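Long-range contact in enterotoxin SEN variant (Staphylococcus aureus, PDB 6KRY), which probably acts as a superantigen toxin of the staphylococcal and streptococcal enterotoxin family: residues Trp30-Asn36 with Ile81-Tyr87. Numbering follows the deposited sequence.
Sequences WQLDESN and IDIYGLY
L32 and G85 exchange two backbone hydrogen bonds (L32 N to G85 O 2.9 Å), as do E34 and I83 (E34 N to I83 O 2.8 Å), joining antiparallel strands 31-35 and 81-84 as far as the corner at G85. Beyond them, OD1 of D82 accepts a hydrogen bond from N of N36 at 2.9 Å, nearly in line with the C-O bond; Q114 holds OD2. On the face shared by Q31, D33 and Y84, CG of Y84 is anti to its backbone N (chi1 -169°) and the ring extends past D33 toward Q31. Its hydroxyl lies 2.4 Å from OE1 of Q31, a doubtfully short hydrogen bond, with the amide plane 74° from the ring; D33 lies obliquely against CD2 and CE2. On the other face CD1 of L32 packs on CG2 of I83 (3.7 Å). At the far end, CE3 of W30 sits over the Y87 ring, 3.6 Å from CE1, ring planes 45° apart; T29 O holds the Y87 hydroxyl and S23 the indole NE1. Within the OB-fold domain, strand 100-109 flanks 81-84 while I83 and Y87 face strand 47-55; helix 146-161, from the beta-grasp part, packs on Q31 and Y84, joining the two domains.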
# COMPACT_ATOMS: atom_id res chain seq x y z
N TRP A 30 -4.23 -7.75 -7.28
CA TRP A 30 -2.90 -7.30 -6.84
C TRP A 30 -2.82 -7.09 -5.32
O TRP A 30 -1.73 -6.86 -4.85
CB TRP A 30 -2.52 -5.98 -7.54
CG TRP A 30 -2.22 -6.11 -8.99
CD1 TRP A 30 -2.97 -5.62 -10.02
CD2 TRP A 30 -1.13 -6.83 -9.57
NE1 TRP A 30 -2.39 -5.96 -11.21
CE2 TRP A 30 -1.25 -6.69 -10.97
CE3 TRP A 30 -0.04 -7.54 -9.04
CZ2 TRP A 30 -0.34 -7.25 -11.85
CZ3 TRP A 30 0.86 -8.10 -9.92
CH2 TRP A 30 0.71 -7.96 -11.30
N GLN A 31 -3.95 -7.05 -4.61
CA GLN A 31 -4.00 -6.80 -3.18
C GLN A 31 -3.92 -8.14 -2.45
O GLN A 31 -4.84 -8.93 -2.50
CB GLN A 31 -5.28 -6.06 -2.77
CG GLN A 31 -5.31 -4.65 -3.35
CD GLN A 31 -6.47 -3.74 -2.99
OE1 GLN A 31 -6.65 -3.38 -1.82
NE2 GLN A 31 -7.18 -3.23 -4.00
N LEU A 32 -2.79 -8.37 -1.79
CA LEU A 32 -2.55 -9.50 -0.92
C LEU A 32 -3.12 -9.14 0.46
O LEU A 32 -2.96 -8.02 0.94
CB LEU A 32 -1.02 -9.69 -0.93
CG LEU A 32 -0.44 -10.93 -0.29
CD1 LEU A 32 -0.36 -10.75 1.22
CD2 LEU A 32 -1.20 -12.18 -0.66
N ASP A 33 -3.87 -10.07 1.05
CA ASP A 33 -4.53 -9.87 2.34
C ASP A 33 -4.48 -11.24 3.05
O ASP A 33 -5.37 -12.09 2.84
CB ASP A 33 -5.95 -9.34 2.12
CG ASP A 33 -6.73 -8.94 3.37
OD1 ASP A 33 -6.19 -9.07 4.52
OD2 ASP A 33 -7.88 -8.45 3.19
N GLU A 34 -3.43 -11.46 3.85
CA GLU A 34 -3.17 -12.77 4.44
C GLU A 34 -3.16 -12.62 5.95
O GLU A 34 -2.67 -11.60 6.44
CB GLU A 34 -1.81 -13.32 3.99
CG GLU A 34 -1.77 -13.65 2.51
CD GLU A 34 -2.70 -14.77 2.08
OE1 GLU A 34 -3.31 -14.65 0.99
OE2 GLU A 34 -2.81 -15.74 2.84
N SER A 35 -3.69 -13.62 6.66
CA SER A 35 -3.77 -13.54 8.15
C SER A 35 -3.10 -14.74 8.79
O SER A 35 -3.24 -15.87 8.32
CB SER A 35 -5.20 -13.43 8.71
OG SER A 35 -6.08 -12.90 7.76
N ASN A 36 -2.42 -14.46 9.89
CA ASN A 36 -1.86 -15.46 10.82
C ASN A 36 -0.91 -16.42 10.08
O ASN A 36 -1.05 -17.64 10.14
CB ASN A 36 -2.97 -16.23 11.57
CG ASN A 36 -2.46 -17.02 12.77
OD1 ASN A 36 -1.31 -16.86 13.21
ND2 ASN A 36 -3.31 -17.90 13.30
N ILE A 81 2.03 -13.28 11.88
CA ILE A 81 1.88 -11.99 11.25
C ILE A 81 0.66 -12.00 10.31
O ILE A 81 0.25 -13.03 9.79
CB ILE A 81 3.18 -11.55 10.52
CG1 ILE A 81 3.66 -12.59 9.51
CG2 ILE A 81 4.30 -11.23 11.49
CD1 ILE A 81 4.81 -12.07 8.63
N ASP A 82 0.13 -10.81 10.09
CA ASP A 82 -0.78 -10.49 8.98
C ASP A 82 -0.01 -9.68 7.94
O ASP A 82 0.95 -8.97 8.25
CB ASP A 82 -2.00 -9.67 9.42
CG ASP A 82 -2.90 -10.37 10.43
OD1 ASP A 82 -3.00 -11.63 10.37
OD2 ASP A 82 -3.45 -9.66 11.30
N ILE A 83 -0.43 -9.83 6.68
CA ILE A 83 0.24 -9.17 5.61
C ILE A 83 -0.79 -8.55 4.68
O ILE A 83 -1.70 -9.23 4.22
CB ILE A 83 1.16 -10.13 4.84
CG1 ILE A 83 2.12 -10.90 5.73
CG2 ILE A 83 1.91 -9.37 3.76
CD1 ILE A 83 1.81 -12.36 5.89
N TYR A 84 -0.58 -7.27 4.33
CA TYR A 84 -1.46 -6.61 3.44
C TYR A 84 -0.60 -5.73 2.53
O TYR A 84 0.09 -4.87 3.03
CB TYR A 84 -2.50 -5.74 4.16
CG TYR A 84 -3.59 -5.26 3.23
CD1 TYR A 84 -3.34 -4.26 2.30
CD2 TYR A 84 -4.85 -5.84 3.24
CE1 TYR A 84 -4.30 -3.86 1.38
CE2 TYR A 84 -5.83 -5.44 2.34
CZ TYR A 84 -5.55 -4.44 1.43
OH TYR A 84 -6.50 -4.05 0.52
N GLY A 85 -0.75 -5.86 1.21
CA GLY A 85 -0.22 -4.85 0.32
C GLY A 85 -0.21 -5.26 -1.13
O GLY A 85 -0.84 -6.26 -1.53
N LEU A 86 0.53 -4.48 -1.93
CA LEU A 86 0.63 -4.71 -3.36
C LEU A 86 1.92 -5.48 -3.69
O LEU A 86 3.04 -5.02 -3.39
CB LEU A 86 0.63 -3.34 -4.05
CG LEU A 86 -0.67 -2.54 -3.87
CD1 LEU A 86 -0.53 -1.15 -4.47
CD2 LEU A 86 -1.87 -3.26 -4.48
N TYR A 87 1.77 -6.63 -4.34
CA TYR A 87 2.90 -7.50 -4.63
C TYR A 87 3.32 -7.36 -6.09
O TYR A 87 2.62 -6.79 -6.95
CB TYR A 87 2.57 -8.96 -4.29
CG TYR A 87 1.47 -9.53 -5.12
CD1 TYR A 87 1.73 -10.08 -6.37
CD2 TYR A 87 0.15 -9.46 -4.72
CE1 TYR A 87 0.71 -10.51 -7.20
CE2 TYR A 87 -0.88 -9.92 -5.52
CZ TYR A 87 -0.60 -10.46 -6.76
OH TYR A 87 -1.59 -10.90 -7.58